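Local coordinates for protein enoyl-CoA hydratase, EchA3 (Mycobacterium marinum M, PDB 3R6H) that probably acts as a lyase in lipid metabolism and has the crotonase-like fold of the enoyl-CoA hydratase/isomerase family, at residues A[38-43]-A[85-90]; A[51-56]-A[89-94]; A[112-117]-A[126-131]; A[144-149]-A[218-223]; A[179-182]-A[188-191]. One frame throughout, in Å; residues are numbered along the deposited sequence.

Contact 1 of 5, residues A[38-43]-A[85-90]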
# COMPACT_ATOMS: atom_id res chain seq x y z
N GLU A 38 -13.11 -18.72 -24.43
CA GLU A 38 -12.82 -19.23 -25.76
C GLU A 38 -11.87 -18.29 -26.51
O GLU A 38 -11.00 -18.74 -27.27
CB GLU A 38 -14.12 -19.48 -26.54
CG GLU A 38 -14.88 -20.70 -26.00
CD GLU A 38 -16.26 -20.94 -26.62
OE1 GLU A 38 -16.70 -20.11 -27.44
OE2 GLU A 38 -16.91 -21.96 -26.26
N ALA A 39 -12.02 -16.99 -26.27
CA ALA A 39 -11.14 -16.01 -26.90
C ALA A 39 -9.72 -16.12 -26.33
O ALA A 39 -8.73 -16.05 -27.06
CB ALA A 39 -11.69 -14.59 -26.72
N ILE A 40 -9.60 -16.30 -25.02
CA ILE A 40 -8.28 -16.49 -24.41
C ILE A 40 -7.64 -17.82 -24.87
O ILE A 40 -6.45 -17.88 -25.10
CB ILE A 40 -8.32 -16.40 -22.86
CG1 ILE A 40 -8.89 -15.06 -22.42
CG2 ILE A 40 -6.94 -16.56 -22.25
CD1 ILE A 40 -9.24 -15.01 -20.96
N ASP A 41 -8.46 -18.87 -25.01
CA ASP A 41 -8.00 -20.11 -25.63
C ASP A 41 -7.37 -19.82 -27.01
O ASP A 41 -6.35 -20.39 -27.38
CB ASP A 41 -9.17 -21.10 -25.81
CG ASP A 41 -9.70 -21.68 -24.52
OD1 ASP A 41 -9.09 -21.49 -23.44
OD2 ASP A 41 -10.78 -22.34 -24.60
N ALA A 42 -8.01 -18.95 -27.79
CA ALA A 42 -7.51 -18.58 -29.11
C ALA A 42 -6.17 -17.83 -29.02
O ALA A 42 -5.24 -18.11 -29.77
CB ALA A 42 -8.54 -17.78 -29.88
N ALA A 43 -6.04 -16.93 -28.05
CA ALA A 43 -4.78 -16.25 -27.83
C ALA A 43 -3.69 -17.25 -27.44
O ALA A 43 -2.54 -17.12 -27.87
CB ALA A 43 -4.95 -15.14 -26.72
N PHE A 85 -14.49 -15.38 -11.02
CA PHE A 85 -13.23 -15.34 -10.28
C PHE A 85 -12.19 -16.26 -10.87
O PHE A 85 -11.01 -15.95 -10.79
CB PHE A 85 -13.49 -15.57 -8.79
CG PHE A 85 -14.36 -14.50 -8.22
CD1 PHE A 85 -13.96 -13.18 -8.34
CD2 PHE A 85 -15.57 -14.79 -7.60
CE1 PHE A 85 -14.77 -12.15 -7.85
CE2 PHE A 85 -16.39 -13.76 -7.12
CZ PHE A 85 -16.00 -12.46 -7.27
N GLU A 86 -12.62 -17.36 -11.52
CA GLU A 86 -11.66 -18.15 -12.27
C GLU A 86 -11.03 -17.33 -13.44
O GLU A 86 -9.83 -17.45 -13.74
CB GLU A 86 -12.30 -19.41 -12.82
CG GLU A 86 -11.28 -20.37 -13.37
CD GLU A 86 -10.40 -20.98 -12.27
OE1 GLU A 86 -10.97 -21.43 -11.25
OE2 GLU A 86 -9.15 -20.98 -12.43
N LEU A 87 -11.84 -16.51 -14.11
CA LEU A 87 -11.31 -15.61 -15.14
C LEU A 87 -10.27 -14.63 -14.56
O LEU A 87 -9.23 -14.42 -15.18
CB LEU A 87 -12.40 -14.84 -15.89
CG LEU A 87 -13.03 -15.52 -17.11
CD1 LEU A 87 -14.40 -14.89 -17.43
CD2 LEU A 87 -12.07 -15.48 -18.31
N SER A 88 -10.56 -14.03 -13.41
CA SER A 88 -9.54 -13.19 -12.73
C SER A 88 -8.25 -13.95 -12.48
O SER A 88 -7.17 -13.45 -12.73
CB SER A 88 -10.03 -12.64 -11.38
OG SER A 88 -11.00 -11.64 -11.56
N TYR A 89 -8.37 -15.18 -11.97
CA TYR A 89 -7.22 -16.02 -11.70
C TYR A 89 -6.45 -16.30 -13.00
O TYR A 89 -5.22 -16.23 -13.03
CB TYR A 89 -7.69 -17.35 -11.08
CG TYR A 89 -6.52 -18.23 -10.63
CD1 TYR A 89 -5.83 -19.02 -11.54
CD2 TYR A 89 -6.11 -18.24 -9.32
CE1 TYR A 89 -4.74 -19.76 -11.15
CE2 TYR A 89 -5.05 -18.99 -8.92
CZ TYR A 89 -4.36 -19.75 -9.82
OH TYR A 89 -3.28 -20.50 -9.38
N ARG A 90 -7.18 -16.61 -14.07
CA ARG A 90 -6.58 -16.93 -15.36
C ARG A 90 -5.77 -15.76 -15.91
O ARG A 90 -4.66 -15.95 -16.42
CB ARG A 90 -7.66 -17.35 -16.38
CG ARG A 90 -7.08 -17.87 -17.66
CD ARG A 90 -8.12 -18.45 -18.59
NE ARG A 90 -7.49 -18.95 -19.82
CZ ARG A 90 -8.16 -19.47 -20.87
NH1 ARG A 90 -9.48 -19.53 -20.87
NH2 ARG A 90 -7.50 -19.91 -21.93

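Contact 2 of 5, residues A[51-56]-A[89-94]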
# COMPACT_ATOMS: atom_id res chain seq x y z
N LEU A 51 -1.65 -9.64 -24.41
CA LEU A 51 -3.07 -9.76 -24.63
C LEU A 51 -3.77 -8.50 -24.11
O LEU A 51 -3.54 -8.11 -22.96
CB LEU A 51 -3.59 -10.97 -23.86
CG LEU A 51 -5.05 -11.32 -23.98
CD1 LEU A 51 -5.44 -11.58 -25.46
CD2 LEU A 51 -5.37 -12.54 -23.07
N VAL A 52 -4.65 -7.93 -24.92
CA VAL A 52 -5.48 -6.80 -24.56
C VAL A 52 -6.91 -7.28 -24.32
O VAL A 52 -7.47 -8.06 -25.14
CB VAL A 52 -5.47 -5.74 -25.67
CG1 VAL A 52 -6.48 -4.61 -25.38
CG2 VAL A 52 -4.05 -5.17 -25.88
N ILE A 53 -7.50 -6.87 -23.20
CA ILE A 53 -8.94 -7.09 -22.95
C ILE A 53 -9.62 -5.73 -22.92
O ILE A 53 -9.22 -4.88 -22.12
CB ILE A 53 -9.20 -7.75 -21.56
CG1 ILE A 53 -8.32 -8.99 -21.32
CG2 ILE A 53 -10.69 -8.04 -21.37
CD1 ILE A 53 -8.55 -10.10 -22.30
N ALA A 54 -10.64 -5.54 -23.78
CA ALA A 54 -11.34 -4.27 -23.94
C ALA A 54 -12.83 -4.44 -23.74
O ALA A 54 -13.36 -5.54 -23.91
CB ALA A 54 -11.08 -3.65 -25.37
N GLY A 55 -13.51 -3.35 -23.40
CA GLY A 55 -14.95 -3.32 -23.34
C GLY A 55 -15.52 -2.79 -24.65
O GLY A 55 -14.88 -2.90 -25.70
N ASN A 56 -16.69 -2.17 -24.55
CA ASN A 56 -17.32 -1.55 -25.71
C ASN A 56 -17.26 -0.02 -25.56
O ASN A 56 -16.53 0.51 -24.72
CB ASN A 56 -18.74 -2.12 -25.96
CG ASN A 56 -19.75 -1.81 -24.87
OD1 ASN A 56 -19.59 -0.85 -24.09
ND2 ASN A 56 -20.83 -2.60 -24.82
N TYR A 89 -8.37 -15.18 -11.97
CA TYR A 89 -7.22 -16.02 -11.70
C TYR A 89 -6.45 -16.30 -13.00
O TYR A 89 -5.22 -16.23 -13.03
CB TYR A 89 -7.69 -17.35 -11.08
CG TYR A 89 -6.52 -18.23 -10.63
CD1 TYR A 89 -5.83 -19.02 -11.54
CD2 TYR A 89 -6.11 -18.24 -9.32
CE1 TYR A 89 -4.74 -19.76 -11.15
CE2 TYR A 89 -5.05 -18.99 -8.92
CZ TYR A 89 -4.36 -19.75 -9.82
OH TYR A 89 -3.28 -20.50 -9.38
N ARG A 90 -7.18 -16.61 -14.07
CA ARG A 90 -6.58 -16.93 -15.36
C ARG A 90 -5.77 -15.76 -15.91
O ARG A 90 -4.66 -15.95 -16.42
CB ARG A 90 -7.66 -17.35 -16.38
CG ARG A 90 -7.08 -17.87 -17.66
CD ARG A 90 -8.12 -18.45 -18.59
NE ARG A 90 -7.49 -18.95 -19.82
CZ ARG A 90 -8.16 -19.47 -20.87
NH1 ARG A 90 -9.48 -19.53 -20.87
NH2 ARG A 90 -7.50 -19.91 -21.93
N LEU A 91 -6.31 -14.54 -15.77
CA LEU A 91 -5.63 -13.34 -16.26
C LEU A 91 -4.48 -12.91 -15.34
O LEU A 91 -3.41 -12.50 -15.81
CB LEU A 91 -6.63 -12.21 -16.50
CG LEU A 91 -7.57 -12.54 -17.67
CD1 LEU A 91 -8.63 -11.49 -17.72
CD2 LEU A 91 -6.82 -12.66 -19.00
N LEU A 92 -4.67 -13.03 -14.03
CA LEU A 92 -3.60 -12.70 -13.07
C LEU A 92 -2.38 -13.63 -13.15
O LEU A 92 -1.26 -13.23 -12.78
CB LEU A 92 -4.13 -12.64 -11.64
CG LEU A 92 -4.87 -11.36 -11.27
CD1 LEU A 92 -5.57 -11.59 -9.89
CD2 LEU A 92 -3.95 -10.13 -11.21
N SER A 93 -2.62 -14.86 -13.62
CA SER A 93 -1.57 -15.87 -13.80
C SER A 93 -1.22 -16.09 -15.27
O SER A 93 -0.57 -17.06 -15.62
CB SER A 93 -1.98 -17.19 -13.15
OG SER A 93 -3.11 -17.75 -13.78
N TYR A 94 -1.65 -15.18 -16.14
CA TYR A 94 -1.39 -15.34 -17.55
C TYR A 94 0.12 -15.23 -17.76
O TYR A 94 0.77 -14.36 -17.14
CB TYR A 94 -2.19 -14.29 -18.39
CG TYR A 94 -2.37 -14.70 -19.83
CD1 TYR A 94 -3.24 -15.75 -20.16
CD2 TYR A 94 -1.67 -14.07 -20.85
CE1 TYR A 94 -3.40 -16.15 -21.48
CE2 TYR A 94 -1.81 -14.47 -22.17
CZ TYR A 94 -2.67 -15.53 -22.47
OH TYR A 94 -2.80 -15.92 -23.78

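Contact 3 of 5, residues A[112-117]-A[126-131]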
# COMPACT_ATOMS: atom_id res chain seq x y z
N PHE A 112 -13.30 -5.98 -10.73
CA PHE A 112 -12.39 -7.08 -10.38
C PHE A 112 -11.66 -7.58 -11.62
O PHE A 112 -10.46 -7.85 -11.54
CB PHE A 112 -13.09 -8.21 -9.62
CG PHE A 112 -13.98 -7.73 -8.52
CD1 PHE A 112 -13.63 -6.66 -7.69
CD2 PHE A 112 -15.20 -8.37 -8.30
CE1 PHE A 112 -14.49 -6.20 -6.71
CE2 PHE A 112 -16.06 -7.91 -7.32
CZ PHE A 112 -15.72 -6.84 -6.51
N LEU A 113 -12.38 -7.67 -12.75
CA LEU A 113 -11.77 -8.02 -14.03
C LEU A 113 -10.69 -6.98 -14.43
O LEU A 113 -9.58 -7.36 -14.84
CB LEU A 113 -12.85 -8.17 -15.13
CG LEU A 113 -12.35 -8.62 -16.50
CD1 LEU A 113 -11.74 -9.98 -16.35
CD2 LEU A 113 -13.51 -8.66 -17.53
N LEU A 114 -11.02 -5.69 -14.28
CA LEU A 114 -10.09 -4.59 -14.57
C LEU A 114 -8.79 -4.78 -13.76
O LEU A 114 -7.69 -4.64 -14.28
CB LEU A 114 -10.76 -3.24 -14.22
CG LEU A 114 -9.85 -2.02 -14.17
CD1 LEU A 114 -9.28 -1.75 -15.58
CD2 LEU A 114 -10.67 -0.83 -13.59
N CYS A 115 -8.94 -5.16 -12.48
CA CYS A 115 -7.80 -5.39 -11.58
C CYS A 115 -7.05 -6.71 -11.82
O CYS A 115 -6.08 -7.03 -11.10
CB CYS A 115 -8.30 -5.37 -10.15
SG CYS A 115 -8.70 -3.72 -9.54
N SER A 116 -7.46 -7.47 -12.85
CA SER A 116 -6.87 -8.77 -13.13
C SER A 116 -5.80 -8.74 -14.23
O SER A 116 -5.24 -9.78 -14.52
CB SER A 116 -7.97 -9.81 -13.49
OG SER A 116 -8.96 -9.88 -12.45
N GLY A 117 -5.51 -7.56 -14.79
CA GLY A 117 -4.44 -7.41 -15.79
C GLY A 117 -3.20 -6.73 -15.26
O GLY A 117 -3.21 -6.10 -14.18
N TYR A 126 -14.14 7.78 -16.41
CA TYR A 126 -14.72 6.46 -16.25
C TYR A 126 -14.74 6.04 -14.79
O TYR A 126 -13.67 5.91 -14.15
CB TYR A 126 -13.96 5.41 -17.07
CG TYR A 126 -13.96 5.67 -18.59
CD1 TYR A 126 -14.83 6.57 -19.17
CD2 TYR A 126 -13.13 4.96 -19.42
CE1 TYR A 126 -14.83 6.80 -20.56
CE2 TYR A 126 -13.13 5.17 -20.80
CZ TYR A 126 -13.99 6.10 -21.35
OH TYR A 126 -14.03 6.38 -22.70
N ASN A 127 -15.93 5.78 -14.27
CA ASN A 127 -16.06 5.33 -12.89
C ASN A 127 -15.63 3.89 -12.69
O ASN A 127 -15.93 3.01 -13.53
CB ASN A 127 -17.51 5.51 -12.37
CG ASN A 127 -17.92 6.94 -12.25
OD1 ASN A 127 -17.14 7.80 -11.82
ND2 ASN A 127 -19.20 7.22 -12.57
N VAL A 128 -14.96 3.65 -11.57
CA VAL A 128 -14.54 2.31 -11.17
C VAL A 128 -15.04 2.14 -9.73
O VAL A 128 -14.75 2.97 -8.88
CB VAL A 128 -13.01 2.11 -11.21
CG1 VAL A 128 -12.68 0.63 -10.84
CG2 VAL A 128 -12.45 2.50 -12.62
N GLN A 129 -15.84 1.11 -9.49
CA GLN A 129 -16.54 0.97 -8.22
C GLN A 129 -16.92 -0.45 -7.95
O GLN A 129 -17.44 -1.13 -8.82
CB GLN A 129 -17.83 1.79 -8.26
CG GLN A 129 -18.57 1.82 -6.93
CD GLN A 129 -19.99 2.33 -7.04
OE1 GLN A 129 -20.59 2.37 -8.12
NE2 GLN A 129 -20.57 2.67 -5.89
N ALA A 130 -16.61 -0.92 -6.75
CA ALA A 130 -17.20 -2.16 -6.22
C ALA A 130 -18.45 -1.71 -5.46
O ALA A 130 -18.38 -1.30 -4.32
CB ALA A 130 -16.20 -2.87 -5.29
N ASN A 131 -19.60 -1.75 -6.12
CA ASN A 131 -20.81 -1.21 -5.57
C ASN A 131 -21.61 -2.17 -4.72
O ASN A 131 -22.69 -1.83 -4.30
CB ASN A 131 -21.70 -0.67 -6.70
CG ASN A 131 -22.36 -1.77 -7.52
OD1 ASN A 131 -21.81 -2.86 -7.69
ND2 ASN A 131 -23.57 -1.47 -8.06

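Contact 4 of 5, residues A[144-149]-A[218-223]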
# COMPACT_ATOMS: atom_id res chain seq x y z
N MET A 144 -12.23 -9.78 -2.76
CA MET A 144 -11.45 -8.98 -1.81
C MET A 144 -9.96 -9.14 -2.06
O MET A 144 -9.18 -8.18 -1.94
CB MET A 144 -11.80 -9.31 -0.36
CG MET A 144 -13.27 -8.96 0.05
SD MET A 144 -13.56 -7.17 0.06
CE MET A 144 -12.69 -6.75 1.59
N GLU A 145 -9.54 -10.35 -2.38
CA GLU A 145 -8.11 -10.59 -2.61
C GLU A 145 -7.61 -9.88 -3.88
O GLU A 145 -6.49 -9.37 -3.92
CB GLU A 145 -7.84 -12.09 -2.68
CG GLU A 145 -8.08 -12.84 -1.36
CD GLU A 145 -7.04 -12.62 -0.31
OE1 GLU A 145 -5.92 -12.12 -0.60
OE2 GLU A 145 -7.35 -12.94 0.87
N VAL A 146 -8.45 -9.85 -4.90
CA VAL A 146 -8.14 -9.12 -6.13
C VAL A 146 -7.98 -7.62 -5.84
O VAL A 146 -6.99 -7.01 -6.26
CB VAL A 146 -9.23 -9.34 -7.20
CG1 VAL A 146 -9.06 -8.38 -8.36
CG2 VAL A 146 -9.21 -10.82 -7.75
N LEU A 147 -8.91 -7.06 -5.06
CA LEU A 147 -8.80 -5.65 -4.66
C LEU A 147 -7.54 -5.41 -3.82
O LEU A 147 -6.82 -4.44 -4.05
CB LEU A 147 -10.03 -5.16 -3.92
CG LEU A 147 -11.35 -5.11 -4.68
CD1 LEU A 147 -12.44 -4.70 -3.71
CD2 LEU A 147 -11.28 -4.18 -5.92
N LYS A 148 -7.28 -6.29 -2.85
CA LYS A 148 -6.18 -6.08 -1.91
C LYS A 148 -4.85 -6.11 -2.64
O LYS A 148 -3.90 -5.44 -2.25
CB LYS A 148 -6.18 -7.16 -0.85
CG LYS A 148 -5.32 -6.80 0.37
CD LYS A 148 -5.46 -7.82 1.45
CE LYS A 148 -4.56 -8.99 1.22
NZ LYS A 148 -4.37 -9.79 2.52
N LEU A 149 -4.78 -6.88 -3.72
CA LEU A 149 -3.55 -6.97 -4.49
C LEU A 149 -3.15 -5.64 -5.15
O LEU A 149 -1.95 -5.43 -5.41
CB LEU A 149 -3.67 -8.03 -5.61
CG LEU A 149 -2.42 -8.40 -6.40
CD1 LEU A 149 -1.32 -9.06 -5.56
CD2 LEU A 149 -2.88 -9.38 -7.52
N LYS A 218 -3.02 -17.90 -4.30
CA LYS A 218 -3.45 -18.98 -3.38
C LYS A 218 -4.78 -18.63 -2.71
O LYS A 218 -5.68 -19.50 -2.58
CB LYS A 218 -2.35 -19.25 -2.35
CG LYS A 218 -2.68 -20.29 -1.31
CD LYS A 218 -1.44 -20.63 -0.47
CE LYS A 218 -1.82 -21.43 0.76
NZ LYS A 218 -0.63 -21.89 1.53
N ALA A 219 -4.89 -17.38 -2.27
CA ALA A 219 -6.09 -16.92 -1.56
C ALA A 219 -7.30 -16.79 -2.49
O ALA A 219 -8.43 -17.06 -2.09
CB ALA A 219 -5.82 -15.59 -0.83
N ILE A 220 -7.07 -16.35 -3.73
CA ILE A 220 -8.14 -16.38 -4.75
C ILE A 220 -8.66 -17.80 -5.05
O ILE A 220 -9.89 -18.02 -5.13
CB ILE A 220 -7.65 -15.70 -6.07
CG1 ILE A 220 -7.42 -14.21 -5.81
CG2 ILE A 220 -8.64 -15.90 -7.22
CD1 ILE A 220 -6.74 -13.45 -6.99
N ARG A 221 -7.74 -18.75 -5.22
CA ARG A 221 -8.06 -20.16 -5.31
C ARG A 221 -8.89 -20.60 -4.10
O ARG A 221 -9.91 -21.25 -4.27
CB ARG A 221 -6.79 -21.00 -5.46
CG ARG A 221 -7.01 -22.54 -5.51
CD ARG A 221 -7.91 -22.98 -6.69
NE ARG A 221 -7.45 -22.44 -7.96
CZ ARG A 221 -8.24 -22.13 -8.99
NH1 ARG A 221 -9.56 -22.34 -8.94
NH2 ARG A 221 -7.71 -21.60 -10.09
N ALA A 222 -8.46 -20.26 -2.87
CA ALA A 222 -9.26 -20.63 -1.71
C ALA A 222 -10.65 -19.97 -1.72
O ALA A 222 -11.66 -20.59 -1.30
CB ALA A 222 -8.51 -20.33 -0.39
N GLY A 223 -10.71 -18.73 -2.20
CA GLY A 223 -11.96 -18.01 -2.32
C GLY A 223 -12.89 -18.59 -3.35
O GLY A 223 -14.13 -18.60 -3.16

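Contact 5 of 5, residues A[179-182]-A[188-191]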
# COMPACT_ATOMS: atom_id res chain seq x y z
N GLU A 179 -2.85 3.95 -15.81
CA GLU A 179 -2.60 4.97 -16.79
C GLU A 179 -3.88 5.62 -17.21
O GLU A 179 -4.89 4.92 -17.43
CB GLU A 179 -1.94 4.37 -18.03
CG GLU A 179 -1.69 5.36 -19.12
CD GLU A 179 -0.74 4.88 -20.22
OE1 GLU A 179 -0.30 3.72 -20.24
OE2 GLU A 179 -0.45 5.72 -21.13
N ILE A 180 -3.85 6.94 -17.33
CA ILE A 180 -4.97 7.70 -17.82
C ILE A 180 -4.66 8.15 -19.24
O ILE A 180 -3.60 8.74 -19.49
CB ILE A 180 -5.26 8.97 -16.98
CG1 ILE A 180 -5.59 8.60 -15.52
CG2 ILE A 180 -6.40 9.79 -17.63
CD1 ILE A 180 -5.63 9.79 -14.56
N SER A 181 -5.59 7.88 -20.15
CA SER A 181 -5.49 8.30 -21.55
C SER A 181 -6.73 9.05 -21.95
O SER A 181 -7.77 8.96 -21.32
CB SER A 181 -5.38 7.05 -22.47
OG SER A 181 -4.13 6.42 -22.23
N LEU A 182 -6.64 9.81 -23.04
CA LEU A 182 -7.87 10.40 -23.59
C LEU A 182 -8.79 9.26 -24.09
O LEU A 182 -8.30 8.21 -24.50
CB LEU A 182 -7.54 11.37 -24.72
CG LEU A 182 -6.70 12.57 -24.30
CD1 LEU A 182 -6.23 13.35 -25.57
CD2 LEU A 182 -7.55 13.46 -23.37
N SER A 188 -6.32 2.17 -28.48
CA SER A 188 -5.06 2.26 -29.21
C SER A 188 -3.86 2.32 -28.26
O SER A 188 -2.84 1.66 -28.53
CB SER A 188 -5.07 3.41 -30.23
OG SER A 188 -5.24 4.66 -29.64
N ARG A 189 -3.99 3.04 -27.14
CA ARG A 189 -2.88 3.11 -26.18
C ARG A 189 -2.68 1.74 -25.49
O ARG A 189 -1.53 1.30 -25.31
CB ARG A 189 -3.07 4.22 -25.16
CG ARG A 189 -2.04 4.22 -24.06
CD ARG A 189 -0.62 4.54 -24.51
NE ARG A 189 0.23 4.21 -23.39
CZ ARG A 189 1.36 3.51 -23.41
NH1 ARG A 189 1.96 3.16 -24.55
NH2 ARG A 189 1.95 3.26 -22.24
N ALA A 190 -3.77 1.03 -25.16
CA ALA A 190 -3.65 -0.31 -24.58
C ALA A 190 -2.92 -1.27 -25.53
O ALA A 190 -2.04 -2.05 -25.11
CB ALA A 190 -5.05 -0.86 -24.20
N GLU A 191 -3.25 -1.18 -26.82
CA GLU A 191 -2.58 -2.00 -27.84
C GLU A 191 -1.10 -1.63 -27.99
O GLU A 191 -0.24 -2.51 -28.06
CB GLU A 191 -3.34 -1.90 -29.19
CG GLU A 191 -4.69 -2.53 -29.13
CD GLU A 191 -5.62 -2.21 -30.31
OE1 GLU A 191 -5.34 -1.24 -31.03
OE2 GLU A 191 -6.65 -2.87 -30.44

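Contact 1 of 5, residues A[38-43]-A[85-90]
Two helices of the crotonase-like core, 30-46 and 75-92, meet here, and the salt bridge between D41 and R90 joins them. The segments run nearly parallel, with an angle of 18° between their directions. The axes of the two segments approach to 12.5 Å, so long side chains have to span the gap. R90 does most of this. Its chain is fully extended, with CG anti to the backbone N, and this carries the guanidinium across to helix 30-46. There R90 NH2 donates to D41 OD1 at 2.7 Å, with an N-H...O angle of 152°. The carboxylate oxygen is met on its anti side, and the carboxylate and guanidinium planes are 44° apart. A second bond from R90 NH1 to the same OD1, at 3.3 Å, is weak. One oxygen thus takes both nitrogens, and the pairing is not the symmetric two-oxygen kind.

I40 lies against one face of the guanidinium. Its CG2 is 3.4 Å from R90 NH2 and sits over the rim of the flat group. The two side chains run past one another, each toward the other's helix. The other branch of I40 turns to L87, where I40 CD1 and L87 CD2 touch at 3.9 Å.

R90 has further partners on helix 30-46. NH2 also forms a salt bridge with D44, and NH1 is hydrogen-bonded to N37. These bonds probably fix the rotation of the guanidinium. L87 packs on Q33, L36 and N37 of helix 30-46. On other sides of helix 75-92, F85 touches helix 141-150, and Y89 rests against helix 214-225.

Contact 2 of 5, residues A[51-56]-A[89-94]
L51 points one methyl at the face of the Y94 ring. The leucine stands nearly perpendicular to the tyrosine side chain, so L51 CD2 comes down on the ring instead of lying along it. This is a CH-pi contact: L51 CD2 is 4.3 Å from the centroid of the Y94 ring and 20° off the ring normal. The methyl is displaced toward the rim, and its nearest ring atoms are CE2 and CZ of Y94, with L51 CD2 to Y94 CZ at 4.1 Å. Y94 has CG anti to its own N (chi1 -159°), which swings the ring toward the strand. The same methyl also meets L91 of the helix, with L51 CD2 to L91 CD2 at 4.3 Å.

Strand 50-54 is an inner strand of the six-stranded mixed sheet of the crotonase-like fold. Helix 75-92 packs on it through its last turn. I53 is two residues along from L51 and points to the same side. Its CG1 lies 4.4 Å from L91 CD1. L91 therefore offers one methyl to each strand residue. All four side chains are buried, and no hydrogen bond crosses between the segments.

The helix stops at L92, and S93 is the first residue to leave helical geometry. S93 OG donates to Y89 O at 2.7 Å, and S93 N bonds the same oxygen from the opposite face of its plane. Y94 follows directly. The hydroxyl of Y94 is hydrogen-bonded to D44 of helix 30-46, and its ring also packs on I40 and A43 of that helix.

Contact 3 of 5, residues A[112-117]-A[126-131]
L114 and V128 form the tighter part of this contact. L114 CD2 lies 3.7 Å from V128 CG1 and 3.9 Å from V128 CG2, so one leucine methyl meets both valine branches. The leucine is set roughly at right angles to the valine. L114 CG is anti to the backbone N (chi1 167°), which carries this methyl to the strand. The looser part is at F112 and A130. F112 CE1 reaches A130 CB at 4.0 Å, and the methyl approaches the ring obliquely. All four residues are buried. The solvent side belongs to the other face of 126-131, where N127 and Q129 are partly exposed.

No hydrogen bond joins the segments. Within 112-117, S116 OG donates to F112 O at 2.7 Å, and S116 OG is also hydrogen-bonded to S88 of helix 75-92. A type I turn from L114 to G117 follows the end of helix 109-114. A bound potassium ion lies about 4 Å from the F112 side chain.

Strand 128-129 is the middle strand of the small three-stranded sheet, between 105-107 and 165-166. Helix 109-114 packs on it, while F112 also touches F85 of helix 75-92 and A143 and L147 of helix 141-150.

Contact 4 of 5, residues A[144-149]-A[218-223]
I220 and E145 bury the most surface here, followed by A219. They meet where the helices come nearest, with CA atoms of E145 and I220 6.2 Å apart. I220 lays its longer branch along E145 and V146. Its CG1 rests 3.8 Å from E145 CB. Further out, I220 CD1 touches V146 CG2 at 3.7 Å, and the two meet at a slant. I220 CG1 stands anti to the carbonyl carbon (chi1 -66°), and an extended chi2 carries CD1 on to V146.

E145 takes a different course. Its chain bends at chi2 (-74°), and this turns the face of the carboxylate to the methyl of A219, which sits directly over CD. E145 CD is 3.3 Å from A219 CB, and both carboxylate oxygens are 3.5 Å from that methyl. The contact is close, but it is van der Waals packing. No hydrogen bond crosses between the segments.

The pair is an antiparallel helix packing in the crotonase-like fold. It brings helix 214-225, near the C terminus, against helix 141-150. Their directions differ by 161°, and the axes approach to 9.4 Å. The small A219 faces E145 at the partly exposed side.

E145 and A219 are partly exposed, whereas V146 and I220 are buried. On the buried side V146 packs on S88 and I220 on Y89 and L92 of helix 75-92. R221 forms a salt bridge with E86 and a cation-pi contact with Y89. The other copies of the protein also come close, with M144 on A212 of the second subunit and L149 on Q157 of the third.

Contact 5 of 5, residues A[179-182]-A[188-191]
R189 grips the carboxylate of E179 side-on, with two nitrogens bonded to two oxygens. R189 NE donates to E179 OE2 at 2.8 Å, with an N-H...O angle of 160°. R189 NH2 donates to E179 OE1 at 3.0 Å and is less straight, at 144°. OE1 uses its syn lone pair; OE2 is also met on the syn side, but out of the carboxylate plane. This is a bidentate salt bridge, but it is not flat: the carboxylate and guanidinium planes are 51° apart, and each oxygen lies somewhat out of the guanidinium plane.

E179 and R189 meet nearly perpendicularly. E179 is extended, with CG anti to the backbone N, and reaches straight out from the strand. R189 bends at its second torsion, which turns its guanidinium edge to the carboxylate.

Each charged group has more partners. E179 OE1 is also hydrogen-bonded to H119 NE2, so this oxygen holds two partners. R189 NH1 forms salt bridges with E192 and E196 of its own helix. Three carboxylates thus share the guanidinium, which would be expected to stabilise its positive charge.

Packing is limited. S181 OG lies 3.5 Å from R189 CG, beside the aliphatic part of the chain. The contact is at the surface, and the three touching residues are partly exposed.

Strand 179-180 is an outermost strand of the six-stranded sheet within this chain. It pairs with strand 119-122, where E179 and S181 pack on V121. Helix 186-198 follows after a short loop and packs on the sheet, with A190 on strand 98-102 and E191 on strand 15-20.

From the N terminus, helix 30-46 leads into strand 50-54, and both then meet helix 75-92. Contact 1 closes the longer loop, from 38-43 to 85-90. Contact 2 opens inside that loop and ends on the same helix, so the two overlap, share Y89 and R90, and touch. Contact 3 follows in series and closes a short loop between helix 109-114 and strand 128-129. Contact 4 spans the longest stretch, bringing helix 214-225 back to helix 141-150. Contact 5 falls within that span but lies across the chain's centre from contact 4. Helix 75-92 touches contacts 3 and 4. Contacts 2 and 5 reach the same six-stranded sheet.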